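Local coordinates for protein pectinesterase (PDB 4PMH) that hydrolyses the methyl esters of pectin, releasing methanol and leaving de-esterified galacturonosyl units, and probably serves the rice weevil in digesting plant cell walls, at residues A[266-271]-A[313-318]; A[37-42]-A[66-71]; A[180-185]-A[204-209]; A[104-109]-A[167-172]. One frame throughout, in Å; residues are numbered along the deposited sequence.

Contact 1 of 4, residues A[266-271]-A[313-318]; sequences GYFVYK and IIKEST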
loop_
_atom_site.group_PDB
_atom_site.type_symbol
_atom_site.label_atom_id
_atom_site.label_comp_id
_atom_site.label_asym_id
_atom_site.label_seq_id
_atom_site.Cartn_x
_atom_site.Cartn_y
_atom_site.Cartn_z
ATOM N N GLY A 266 5.956 11.289 -2.313
ATOM C CA GLY A 266 5.722 9.853 -2.376
ATOM C C GLY A 266 5.005 9.408 -1.124
ATOM O O GLY A 266 3.845 9.766 -0.899
ATOM N N TYR A 267 5.700 8.652 -0.285
ATOM C CA TYR A 267 5.099 8.078 0.919
ATOM C C TYR A 267 5.462 8.917 2.160
ATOM O O TYR A 267 6.599 9.317 2.337
ATOM C CB TYR A 267 5.540 6.619 1.068
ATOM C CG TYR A 267 4.990 5.644 0.045
ATOM C CD1 TYR A 267 3.887 5.952 -0.752
ATOM C CD2 TYR A 267 5.564 4.366 -0.100
ATOM C CE1 TYR A 267 3.361 5.026 -1.655
ATOM C CE2 TYR A 267 5.046 3.449 -0.991
ATOM C CZ TYR A 267 3.955 3.789 -1.780
ATOM O OH TYR A 267 3.438 2.869 -2.649
ATOM N N PHE A 268 4.466 9.213 2.986
ATOM C CA PHE A 268 4.649 9.938 4.238
ATOM C C PHE A 268 4.092 9.105 5.385
ATOM O O PHE A 268 2.870 8.836 5.453
ATOM C CB PHE A 268 3.925 11.278 4.167
ATOM C CG PHE A 268 4.183 12.180 5.333
ATOM C CD1 PHE A 268 5.456 12.576 5.674
ATOM C CD2 PHE A 268 3.128 12.666 6.060
ATOM C CE1 PHE A 268 5.673 13.434 6.745
ATOM C CE2 PHE A 268 3.326 13.534 7.121
ATOM C CZ PHE A 268 4.592 13.914 7.468
ATOM N N VAL A 269 4.996 8.664 6.252
ATOM C CA VAL A 269 4.659 7.884 7.435
ATOM C C VAL A 269 4.825 8.789 8.662
ATOM O O VAL A 269 5.939 9.250 8.946
ATOM C CB VAL A 269 5.571 6.659 7.535
ATOM C CG1 VAL A 269 5.302 5.913 8.820
ATOM C CG2 VAL A 269 5.394 5.743 6.318
ATOM N N TYR A 270 3.719 9.046 9.369
ATOM C CA TYR A 270 3.648 10.053 10.433
ATOM C C TYR A 270 2.880 9.541 11.666
ATOM O O TYR A 270 1.799 8.986 11.534
ATOM C CB TYR A 270 2.947 11.274 9.876
ATOM C CG TYR A 270 2.721 12.427 10.821
ATOM C CD1 TYR A 270 3.784 13.089 11.403
ATOM C CD2 TYR A 270 1.440 12.920 11.046
ATOM C CE1 TYR A 270 3.586 14.175 12.238
ATOM C CE2 TYR A 270 1.232 14.014 11.880
ATOM C CZ TYR A 270 2.311 14.632 12.476
ATOM O OH TYR A 270 2.113 15.704 13.317
ATOM N N LYS A 271 3.455 9.734 12.859
ATOM C CA LYS A 271 2.880 9.289 14.115
ATOM C C LYS A 271 2.470 7.816 14.027
ATOM O O LYS A 271 1.424 7.426 14.515
ATOM C CB LYS A 271 1.680 10.147 14.497
ATOM C CG LYS A 271 1.966 11.631 14.578
ATOM C CD LYS A 271 2.870 11.948 15.745
ATOM C CE LYS A 271 2.709 13.392 16.180
ATOM N NZ LYS A 271 3.851 13.833 17.010
ATOM N N ILE A 313 9.324 9.560 3.477
ATOM C CA ILE A 313 9.697 10.194 4.729
ATOM C C ILE A 313 8.984 9.514 5.902
ATOM O O ILE A 313 7.762 9.361 5.890
ATOM C CB ILE A 313 9.375 11.682 4.676
ATOM C CG1 ILE A 313 10.362 12.339 3.704
ATOM C CG2 ILE A 313 9.460 12.312 6.079
ATOM C CD1 ILE A 313 10.046 13.782 3.430
ATOM N N ILE A 314 9.763 9.083 6.894
ATOM C CA ILE A 314 9.216 8.581 8.158
ATOM C C ILE A 314 9.484 9.631 9.215
ATOM O O ILE A 314 10.637 9.907 9.540
ATOM C CB ILE A 314 9.827 7.245 8.556
ATOM C CG1 ILE A 314 9.520 6.198 7.487
ATOM C CG2 ILE A 314 9.274 6.787 9.902
ATOM C CD1 ILE A 314 10.367 4.953 7.578
ATOM N N LYS A 315 8.413 10.241 9.710
ATOM C CA LYS A 315 8.487 11.388 10.622
ATOM C C LYS A 315 7.732 11.135 11.931
ATOM O O LYS A 315 6.591 10.676 11.902
ATOM C CB LYS A 315 7.842 12.591 9.941
ATOM C CG LYS A 315 7.772 13.857 10.782
ATOM C CD LYS A 315 7.511 15.044 9.867
ATOM C CE LYS A 315 7.377 16.354 10.634
ATOM N NZ LYS A 315 7.050 17.463 9.702
ATOM N N GLU A 316 8.360 11.457 13.070
ATOM C CA GLU A 316 7.703 11.383 14.384
ATOM C C GLU A 316 6.980 10.062 14.609
ATOM O O GLU A 316 5.864 10.000 15.103
ATOM C CB GLU A 316 6.834 12.635 14.593
ATOM C CG GLU A 316 7.749 13.851 14.581
ATOM C CD GLU A 316 7.073 15.182 14.751
ATOM O OE1 GLU A 316 5.848 15.198 14.912
ATOM O OE2 GLU A 316 7.794 16.208 14.741
ATOM N N SER A 317 7.663 8.993 14.221
ATOM C CA SER A 317 7.144 7.659 14.354
ATOM C C SER A 317 8.019 6.835 15.310
ATOM O O SER A 317 9.172 7.185 15.595
ATOM C CB SER A 317 7.061 6.998 12.988
ATOM O OG SER A 317 6.046 7.602 12.208
ATOM N N THR A 318 7.434 5.750 15.793
ATOM C CA THR A 318 8.119 4.792 16.624
ATOM C C THR A 318 8.692 3.675 15.746
ATOM O O THR A 318 7.965 3.028 15.006
ATOM C CB THR A 318 7.136 4.200 17.647
ATOM O OG1 THR A 318 6.680 5.246 18.532
ATOM C CG2 THR A 318 7.791 3.097 18.452
#
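Lys-271 and Glu-316 run side by side, their ends joined by a salt bridge of 3.2 Å from NZ to OE1, with the ammonium 37° out of the carboxylate plane. The same OE1 sits at the rim of the Tyr-270 ring, near its plane and 3.6 Å from CE1, while Glu-316 OE2 accepts from Asn-360 ND2. Over one face of that ring, 3.5 Å above its centre, lies Lys-271 CG, so the ring touches both partners. Deeper in, Phe-268 meets the aliphatic stem of Lys-315 at its edge, CZ to CD being 3.9 Å; Tyr-26 stacks on Phe-268, and the lysine's NZ continues to Phe-21 O. Val-269 and Ile-314 pack together on the opposite face, CB to CG1 4.0 Å.

These groups are aligned by neighbouring coils of the right-handed parallel beta-helix. Val-269 takes Ile-313 O through its N at 2.9 Å and gives its own O to Lys-315 N at 2.8 Å, the latter with an N-H...O angle of 178°. Both strands are followed by a left-handed residue, Lys-271 and Glu-316, whose charged side chains run abreast. An alanine at Glu-316 would probably leave Lys-271 NZ without its carboxylate mate and Asn-360 ND2 without OE2 as acceptor. The chemistry thus changes from straight amide bonds and apolar packing inside to a charge pair at the exposed turn.

Contact 2 of 4, residues A[37-42]-A[66-71]; sequences TSKADY and RKYIKI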
loop_
_atom_site.group_PDB
_atom_site.type_symbol
_atom_site.label_atom_id
_atom_site.label_comp_id
_atom_site.label_asym_id
_atom_site.label_seq_id
_atom_site.Cartn_x
_atom_site.Cartn_y
_atom_site.Cartn_z
ATOM N N THR A 37 -19.516 6.525 8.639
ATOM C CA THR A 37 -20.324 5.373 8.259
ATOM C C THR A 37 -21.701 5.445 8.940
ATOM O O THR A 37 -21.996 4.702 9.882
ATOM C CB THR A 37 -19.610 4.047 8.616
ATOM O OG1 THR A 37 -19.266 4.028 10.004
ATOM C CG2 THR A 37 -18.322 3.888 7.807
ATOM N N SER A 38 -22.539 6.349 8.441
ATOM C CA SER A 38 -23.757 6.755 9.154
ATOM C C SER A 38 -25.020 6.096 8.608
ATOM O O SER A 38 -26.137 6.487 8.969
ATOM C CB SER A 38 -23.925 8.265 9.056
ATOM O OG SER A 38 -25.086 8.677 9.746
ATOM N N LYS A 39 -24.844 5.114 7.732
ATOM C CA LYS A 39 -25.976 4.510 7.036
ATOM C C LYS A 39 -25.515 3.342 6.173
ATOM O O LYS A 39 -24.314 3.086 6.033
ATOM C CB LYS A 39 -26.720 5.559 6.189
ATOM C CG LYS A 39 -25.829 6.514 5.408
ATOM C CD LYS A 39 -26.635 7.490 4.560
ATOM C CE LYS A 39 -26.071 8.903 4.657
ATOM N NZ LYS A 39 -26.478 9.568 5.936
ATOM N N ALA A 40 -26.476 2.617 5.624
ATOM C CA ALA A 40 -26.175 1.487 4.759
ATOM C C ALA A 40 -27.162 1.491 3.608
ATOM O O ALA A 40 -28.331 1.200 3.801
ATOM C CB ALA A 40 -26.249 0.187 5.535
ATOM N N ASP A 41 -26.682 1.870 2.429
ATOM C CA ASP A 41 -27.480 1.883 1.210
ATOM C C ASP A 41 -27.571 0.478 0.615
ATOM O O ASP A 41 -28.607 0.093 0.100
ATOM C CB ASP A 41 -26.857 2.846 0.183
ATOM C CG ASP A 41 -26.900 4.299 0.645
ATOM O OD1 ASP A 41 -28.003 4.835 0.832
ATOM O OD2 ASP A 41 -25.831 4.911 0.820
ATOM N N TYR A 42 -26.466 -0.256 0.669
ATOM C CA TYR A 42 -26.384 -1.649 0.229
ATOM C C TYR A 42 -25.689 -2.457 1.300
ATOM O O TYR A 42 -24.629 -2.050 1.786
ATOM C CB TYR A 42 -25.581 -1.715 -1.057
ATOM C CG TYR A 42 -26.063 -0.691 -2.050
ATOM C CD1 TYR A 42 -27.154 -0.957 -2.870
ATOM C CD2 TYR A 42 -25.454 0.552 -2.151
ATOM C CE1 TYR A 42 -27.617 -0.014 -3.772
ATOM C CE2 TYR A 42 -25.915 1.484 -3.040
ATOM C CZ TYR A 42 -26.994 1.199 -3.853
ATOM O OH TYR A 42 -27.453 2.124 -4.752
ATOM N N ARG A 66 -22.530 10.064 -2.231
ATOM C CA ARG A 66 -21.720 8.988 -1.677
ATOM C C ARG A 66 -22.648 7.869 -1.214
ATOM O O ARG A 66 -23.638 8.110 -0.519
ATOM C CB ARG A 66 -20.854 9.513 -0.513
ATOM C CG ARG A 66 -20.043 8.444 0.228
ATOM C CD ARG A 66 -18.992 9.034 1.157
ATOM N NE ARG A 66 -17.910 9.687 0.429
ATOM C CZ ARG A 66 -16.935 9.046 -0.218
ATOM N NH1 ARG A 66 -16.884 7.699 -0.255
ATOM N NH2 ARG A 66 -16.019 9.742 -0.876
ATOM N N LYS A 67 -22.342 6.654 -1.649
ATOM C CA LYS A 67 -23.118 5.470 -1.296
ATOM C C LYS A 67 -22.330 4.599 -0.322
ATOM O O LYS A 67 -21.097 4.477 -0.428
ATOM C CB LYS A 67 -23.461 4.661 -2.551
ATOM C CG LYS A 67 -24.412 5.354 -3.511
ATOM C CD LYS A 67 -25.811 5.400 -2.914
ATOM C CE LYS A 67 -26.685 6.411 -3.625
ATOM N NZ LYS A 67 -27.993 6.461 -2.936
ATOM N N TYR A 68 -23.060 3.994 0.619
ATOM C CA TYR A 68 -22.485 3.260 1.730
ATOM C C TYR A 68 -22.822 1.778 1.618
ATOM O O TYR A 68 -23.994 1.385 1.637
ATOM C CB TYR A 68 -22.995 3.820 3.049
ATOM C CG TYR A 68 -22.461 5.210 3.316
ATOM C CD1 TYR A 68 -23.103 6.341 2.811
ATOM C CD2 TYR A 68 -21.296 5.396 4.053
ATOM C CE1 TYR A 68 -22.596 7.616 3.050
ATOM C CE2 TYR A 68 -20.785 6.663 4.295
ATOM C CZ TYR A 68 -21.441 7.768 3.793
ATOM O OH TYR A 68 -20.929 9.030 4.037
ATOM N N ILE A 69 -21.769 0.989 1.476
ATOM C CA ILE A 69 -21.888 -0.439 1.368
ATOM C C ILE A 69 -21.393 -1.034 2.669
ATOM O O ILE A 69 -20.194 -0.971 2.961
ATOM C CB ILE A 69 -21.043 -1.005 0.213
ATOM C CG1 ILE A 69 -21.638 -0.543 -1.111
ATOM C CG2 ILE A 69 -20.995 -2.532 0.287
ATOM C CD1 ILE A 69 -20.694 -0.555 -2.280
ATOM N N LYS A 70 -22.315 -1.617 3.436
ATOM C CA LYS A 70 -21.979 -2.292 4.672
ATOM C C LYS A 70 -21.763 -3.777 4.438
ATOM O O LYS A 70 -22.607 -4.440 3.834
ATOM C CB LYS A 70 -23.090 -2.103 5.677
ATOM C CG LYS A 70 -22.792 -2.763 6.997
ATOM C CD LYS A 70 -23.784 -2.314 8.062
ATOM C CE LYS A 70 -25.140 -2.946 7.864
ATOM N NZ LYS A 70 -25.958 -2.811 9.108
ATOM N N ILE A 71 -20.640 -4.299 4.922
ATOM C CA ILE A 71 -20.377 -5.735 4.843
ATOM C C ILE A 71 -20.543 -6.362 6.218
ATOM O O ILE A 71 -19.715 -6.161 7.119
ATOM C CB ILE A 71 -18.948 -6.040 4.327
ATOM C CG1 ILE A 71 -18.676 -5.285 3.010
ATOM C CG2 ILE A 71 -18.749 -7.554 4.187
ATOM C CD1 ILE A 71 -17.308 -5.523 2.380
HETATM O O HOH W 1 -26.157 7.442 0.799
HETATM O O HOH W 2 -28.965 3.944 -2.061
#
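Tyr-68 and Tyr-42 leave opposite faces of the sheet edge where residues 37-42, a loop leading into edge strand 42-44, meet strand 67-71, at one end of the parallel beta-helix. The Tyr-68 ring packs against residues 37-41: Lys-39 crosses it obliquely, CG 3.8 Å from CD1. Lys-39 CG stands between its own backbone N and carbonyl carbon (chi1 43°), a position that brings it to the ring. At the edge of the same ring and in its plane comes Asp-41 OD2.

On the other face the Tyr-42 ring slants across Lys-67 and Ile-69, with CE2 3.9 Å from Lys-67 CD and CD2 4.1 Å from Ile-69 CG1; helix 51-61 packs against it through Ala-57 and Ala-58. Asp-41 and Lys-67 cross at about a right angle, their OD1 and NZ 4.1 Å apart, too far for a salt bridge, and a water accepting from NZ lies between, its bond to OD1 weak.

The backbone at the join is doubly gripped, Tyr-68 O accepting from Asp-41 N at 2.8 Å and from Tyr-42 N at 3.1 Å. In return, Tyr-68 N donates to the anti lone pair of Asp-41 OD2 at 2.9 Å, and a second water links that oxygen to Arg-66 O.

Contact 3 of 4, residues A[180-185]-A[204-209]; sequences ALQTNS and AGSGSS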
loop_
_atom_site.group_PDB
_atom_site.type_symbol
_atom_site.label_atom_id
_atom_site.label_comp_id
_atom_site.label_asym_id
_atom_site.label_seq_id
_atom_site.Cartn_x
_atom_site.Cartn_y
_atom_site.Cartn_z
ATOM N N ALA A 180 -2.924 -7.656 -1.421
ATOM C CA ALA A 180 -4.171 -7.604 -0.671
ATOM C C ALA A 180 -5.000 -6.444 -1.160
ATOM O O ALA A 180 -6.092 -6.650 -1.679
ATOM C CB ALA A 180 -3.925 -7.501 0.830
ATOM N N LEU A 181 -4.482 -5.227 -0.998
ATOM C CA LEU A 181 -5.129 -4.023 -1.506
ATOM C C LEU A 181 -4.263 -3.358 -2.579
ATOM O O LEU A 181 -3.026 -3.231 -2.427
ATOM C CB LEU A 181 -5.395 -3.044 -0.356
ATOM C CG LEU A 181 -5.991 -1.682 -0.667
ATOM C CD1 LEU A 181 -7.387 -1.864 -1.249
ATOM C CD2 LEU A 181 -6.063 -0.746 0.539
ATOM N N GLN A 182 -4.919 -2.939 -3.664
ATOM C CA GLN A 182 -4.293 -2.119 -4.701
ATOM C C GLN A 182 -5.129 -0.881 -4.970
ATOM O O GLN A 182 -6.312 -1.004 -5.298
ATOM C CB GLN A 182 -4.149 -2.873 -6.023
ATOM C CG GLN A 182 -3.558 -1.982 -7.111
ATOM C CD GLN A 182 -3.479 -2.618 -8.480
ATOM O OE1 GLN A 182 -3.246 -1.923 -9.479
ATOM N NE2 GLN A 182 -3.641 -3.934 -8.539
ATOM N N THR A 183 -4.501 0.294 -4.888
ATOM C CA THR A 183 -5.188 1.560 -5.219
ATOM C C THR A 183 -4.568 2.155 -6.501
ATOM O O THR A 183 -3.339 2.231 -6.636
ATOM C CB THR A 183 -5.154 2.597 -4.051
ATOM O OG1 THR A 183 -3.860 3.176 -3.941
ATOM C CG2 THR A 183 -5.540 1.974 -2.712
ATOM N N ASN A 184 -5.437 2.561 -7.427
ATOM C CA ASN A 184 -5.045 3.088 -8.742
ATOM C C ASN A 184 -5.540 4.511 -8.998
ATOM O O ASN A 184 -5.263 5.076 -10.060
ATOM C CB ASN A 184 -5.614 2.156 -9.804
ATOM C CG ASN A 184 -5.155 2.483 -11.206
ATOM O OD1 ASN A 184 -5.955 2.906 -12.036
ATOM N ND2 ASN A 184 -3.888 2.227 -11.505
ATOM N N SER A 185 -6.241 5.097 -8.035
ATOM C CA SER A 185 -6.912 6.371 -8.234
ATOM C C SER A 185 -6.667 7.351 -7.112
ATOM O O SER A 185 -6.075 7.019 -6.100
ATOM C CB SER A 185 -8.417 6.148 -8.314
ATOM O OG SER A 185 -8.738 5.441 -9.479
ATOM N N ALA A 204 0.215 0.582 -3.072
ATOM C CA ALA A 204 -0.313 1.921 -2.774
ATOM C C ALA A 204 0.031 2.900 -3.903
ATOM O O ALA A 204 1.104 3.530 -3.910
ATOM C CB ALA A 204 0.242 2.416 -1.451
ATOM N N GLY A 205 -0.889 3.046 -4.853
ATOM C CA GLY A 205 -0.687 3.960 -5.988
ATOM C C GLY A 205 -0.067 3.207 -7.140
ATOM O O GLY A 205 1.146 3.119 -7.272
ATOM N N SER A 206 -0.927 2.605 -7.940
ATOM C CA SER A 206 -0.522 1.769 -9.051
ATOM C C SER A 206 -0.705 2.515 -10.385
ATOM O O SER A 206 -0.344 1.991 -11.423
ATOM C CB SER A 206 -1.357 0.476 -9.056
ATOM O OG SER A 206 -2.783 0.727 -9.153
ATOM N N GLY A 207 -1.291 3.709 -10.348
ATOM C CA GLY A 207 -1.666 4.421 -11.572
ATOM C C GLY A 207 -0.659 5.458 -12.020
ATOM O O GLY A 207 0.394 5.627 -11.394
ATOM N N SER A 208 -0.984 6.159 -13.108
ATOM C CA SER A 208 -0.049 7.089 -13.741
ATOM C C SER A 208 -0.292 8.543 -13.365
ATOM O O SER A 208 0.487 9.400 -13.752
ATOM C CB SER A 208 -0.122 6.955 -15.268
ATOM O OG SER A 208 0.494 5.758 -15.689
ATOM N N SER A 209 -1.361 8.841 -12.640
ATOM C CA SER A 209 -1.690 10.226 -12.362
ATOM C C SER A 209 -0.579 10.953 -11.619
ATOM O O SER A 209 0.025 10.428 -10.690
ATOM C CB SER A 209 -2.991 10.345 -11.584
ATOM O OG SER A 209 -3.327 11.714 -11.406
HETATM O O HOH W 3 -3.298 7.098 -11.340
#
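Ser-206 meets the polar groups of Gln-182, Thr-183 and Asn-184. Its OG, placed between its own backbone N and carbonyl carbon (chi1 59°), lies 2.7 Å from Gln-182 OE1 and 3.0 Å from Thr-183 O. OG accepts from Asn-184 ND2 at 3.0 Å with an N-H...O angle of 154°, the hydroxyl lying only 9° out of the amide plane. Gln-182 is held at its other amide atom too, NE2 bonding to Thr-150 OG1. The side chain of Ser-206 is about 7 Å from that of Trp-292, which probably binds substrate.

Thr-183 works through its carbonyl and its hydroxyl. Its O receives Ser-206 N at 2.8 Å, in the carbonyl plane, while Gly-205 N makes only weak bonds to that O and to OG1. The strand 181-183 belongs to one of the parallel sheets of the beta-helix, in which strand 202-204 is its neighbour, and segment 204-209 is the loop that leads from strand 202-204 to strand 213-217.

Asn-184 adds contacts to Gly-207. Its ND2 comes within 3.1 Å of Gly-207 CA, and a beta carbon on Gly-207 would stand only 2.6 Å from Asn-184 O, a clash that the missing side chain avoids. A water donates to Asn-184 O at 3.1 Å and accepts from Ser-209 N, while Gly-207 N turns to Glu-212 OE2.

Contact 4 of 4, residues A[104-109]-A[167-172]; sequences TLNMPA and ENSAKN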
loop_
_atom_site.group_PDB
_atom_site.type_symbol
_atom_site.label_atom_id
_atom_site.label_comp_id
_atom_site.label_asym_id
_atom_site.label_seq_id
_atom_site.Cartn_x
_atom_site.Cartn_y
_atom_site.Cartn_z
ATOM N N THR A 104 -10.657 -12.484 2.129
ATOM C CA THR A 104 -9.393 -13.185 2.050
ATOM C C THR A 104 -9.328 -14.225 0.937
ATOM O O THR A 104 -10.315 -14.913 0.678
ATOM C CB THR A 104 -9.054 -13.879 3.401
ATOM O OG1 THR A 104 -7.812 -14.575 3.271
ATOM C CG2 THR A 104 -10.135 -14.887 3.852
ATOM N N LEU A 105 -8.158 -14.345 0.317
ATOM C CA LEU A 105 -7.881 -15.410 -0.649
ATOM C C LEU A 105 -6.403 -15.752 -0.597
ATOM O O LEU A 105 -5.611 -14.927 -0.155
ATOM C CB LEU A 105 -8.229 -14.945 -2.062
ATOM C CG LEU A 105 -9.694 -14.851 -2.456
ATOM C CD1 LEU A 105 -9.837 -14.136 -3.782
ATOM C CD2 LEU A 105 -10.311 -16.240 -2.529
ATOM N N ASN A 106 -6.053 -16.976 -1.005
ATOM C CA ASN A 106 -4.652 -17.396 -1.232
ATOM C C ASN A 106 -4.470 -17.364 -2.745
ATOM O O ASN A 106 -4.803 -18.322 -3.447
ATOM C CB ASN A 106 -4.411 -18.816 -0.684
ATOM C CG ASN A 106 -2.964 -19.302 -0.840
ATOM O OD1 ASN A 106 -2.178 -18.794 -1.638
ATOM N ND2 ASN A 106 -2.632 -20.352 -0.090
ATOM N N MET A 107 -3.978 -16.239 -3.251
ATOM C CA MET A 107 -3.984 -15.986 -4.684
ATOM C C MET A 107 -2.754 -15.195 -5.067
ATOM O O MET A 107 -2.820 -13.967 -5.228
ATOM C CB MET A 107 -5.255 -15.235 -5.094
ATOM C CG MET A 107 -5.471 -15.187 -6.610
ATOM S SD MET A 107 -7.115 -14.601 -7.081
ATOM C CE MET A 107 -6.963 -12.841 -6.804
ATOM N N PRO A 108 -1.617 -15.891 -5.215
ATOM C CA PRO A 108 -0.390 -15.213 -5.637
ATOM C C PRO A 108 -0.378 -14.787 -7.111
ATOM O O PRO A 108 -1.234 -15.200 -7.898
ATOM C CB PRO A 108 0.696 -16.271 -5.380
ATOM C CG PRO A 108 -0.011 -17.584 -5.578
ATOM C CD PRO A 108 -1.416 -17.346 -5.039
ATOM N N ALA A 109 0.602 -13.961 -7.465
ATOM C CA ALA A 109 0.840 -13.586 -8.870
ATOM C C ALA A 109 1.049 -14.825 -9.744
ATOM O O ALA A 109 0.768 -14.795 -10.949
ATOM C CB ALA A 109 2.053 -12.693 -8.988
ATOM N N GLU A 167 -6.993 -9.581 3.079
ATOM C CA GLU A 167 -5.860 -10.469 3.162
ATOM C C GLU A 167 -5.629 -11.215 1.870
ATOM O O GLU A 167 -6.560 -11.749 1.278
ATOM C CB GLU A 167 -6.089 -11.501 4.282
ATOM C CG GLU A 167 -5.049 -12.609 4.300
ATOM C CD GLU A 167 -5.222 -13.509 5.493
ATOM O OE1 GLU A 167 -6.354 -13.993 5.688
ATOM O OE2 GLU A 167 -4.232 -13.700 6.232
ATOM N N ASN A 168 -4.368 -11.280 1.460
ATOM C CA ASN A 168 -3.944 -12.282 0.486
ATOM C C ASN A 168 -2.929 -13.191 1.197
ATOM O O ASN A 168 -1.809 -12.789 1.513
ATOM C CB ASN A 168 -3.384 -11.620 -0.769
ATOM C CG ASN A 168 -3.234 -12.593 -1.933
ATOM O OD1 ASN A 168 -3.054 -13.805 -1.739
ATOM N ND2 ASN A 168 -3.323 -12.064 -3.153
ATOM N N SER A 169 -3.353 -14.416 1.462
ATOM C CA SER A 169 -2.688 -15.285 2.425
ATOM C C SER A 169 -1.595 -16.129 1.781
ATOM O O SER A 169 -1.015 -16.979 2.434
ATOM C CB SER A 169 -3.703 -16.186 3.128
ATOM O OG SER A 169 -4.387 -17.050 2.225
ATOM N N ALA A 170 -1.298 -15.884 0.517
ATOM C CA ALA A 170 -0.265 -16.657 -0.177
ATOM C C ALA A 170 1.098 -16.503 0.493
ATOM O O ALA A 170 1.631 -15.391 0.589
ATOM C CB ALA A 170 -0.169 -16.250 -1.633
ATOM N N LYS A 171 1.626 -17.632 0.954
ATOM C CA LYS A 171 2.983 -17.746 1.473
ATOM C C LYS A 171 3.595 -19.111 1.037
ATOM O O LYS A 171 4.391 -19.713 1.754
ATOM C CB LYS A 171 2.978 -17.595 3.003
ATOM C CG LYS A 171 1.924 -18.438 3.714
ATOM C CD LYS A 171 1.953 -18.255 5.229
ATOM C CE LYS A 171 2.783 -19.322 5.931
ATOM N NZ LYS A 171 2.605 -19.282 7.415
ATOM N N ASN A 172 3.252 -19.549 -0.169
ATOM C CA ASN A 172 3.474 -20.939 -0.597
ATOM C C ASN A 172 4.957 -21.251 -0.888
ATOM O O ASN A 172 5.435 -22.361 -0.619
ATOM C CB ASN A 172 2.569 -21.234 -1.800
ATOM C CG ASN A 172 1.109 -20.896 -1.514
ATOM O OD1 ASN A 172 0.453 -21.580 -0.737
ATOM N ND2 ASN A 172 0.602 -19.828 -2.126
HETATM O O HOH W 4 -7.062 -17.054 2.496
#
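Thr-104 pairs with Glu-167 and Leu-105 with Asn-168 in parallel register, Leu-105 N reaching Glu-167 O at 3.2 Å and Ser-169 N reaching Leu-105 O at 2.8 Å before both chains leave their strands. On one face Thr-104 and Glu-167 lie side by side; the threonine OG1 donates to OE1 at 2.9 Å, meeting it on the anti side but 29° out of the carboxylate plane. A water joins the same OG1 to Ser-169 OG.

On the other face Asn-168 takes hold of the chain beyond the strand. With CG anti to its backbone N (chi1 -167°), its OD1 accepts from Met-107 N at 3.0 Å and its ND2 donates to Met-107 O at 2.9 Å. Met-107 O lies in the plane of the amide, although ND2 itself stands above the carbonyl plane of Met-107. ND2 also serves Val-179 O. An alanine at Asn-168 would probably leave Met-107 N and O and Val-179 O without these mates and set the chain after Leu-105 freer to move.

Farther out Asn-106 and Asn-172 meet tip to tip with nearly coplanar amides. Asn-172 ND2 gives a straight bond of 3.0 Å to a lone pair of Asn-106 OD1; the return bond, Asn-106 ND2 to Asn-172 OD1, is weak, and Asn-172 ND2 also donates to Gln-176 OE1. Beside this pair, Pro-108 CD rests 3.8 Å from Ala-170 CB. Helix 113-120 closes over Leu-105 and Met-107 through Leu-119 and Tyr-116, while strands 101-105 and 165-168 continue one parallel sheet of the beta-helix toward strands 74-76 and 194-196.

Contacts 1 and 2 lie far apart on one long parallel sheet, their centres 31 Å from each other, so they sample different coils of the same beta-helix. Contact 3 bridges toward both the first and the fourth: Tyr-267 OH is 2.7 Å from Ala-204 O, a probable hydrogen bond, and Ala-180 CB packs 3.9 Å from Asn-168 N. Contacts 1, 3 and 4 each come near residues of the probable active site. Measured between side chains, Tyr-267 is about 9 Å from Asp-226, the likely nucleophile, Gln-182 about 9 Å from Asp-200, the likely proton donor, and Pro-108 about 6 Å from Gln-177, which probably binds substrate. Contact 2 lies away from these sites.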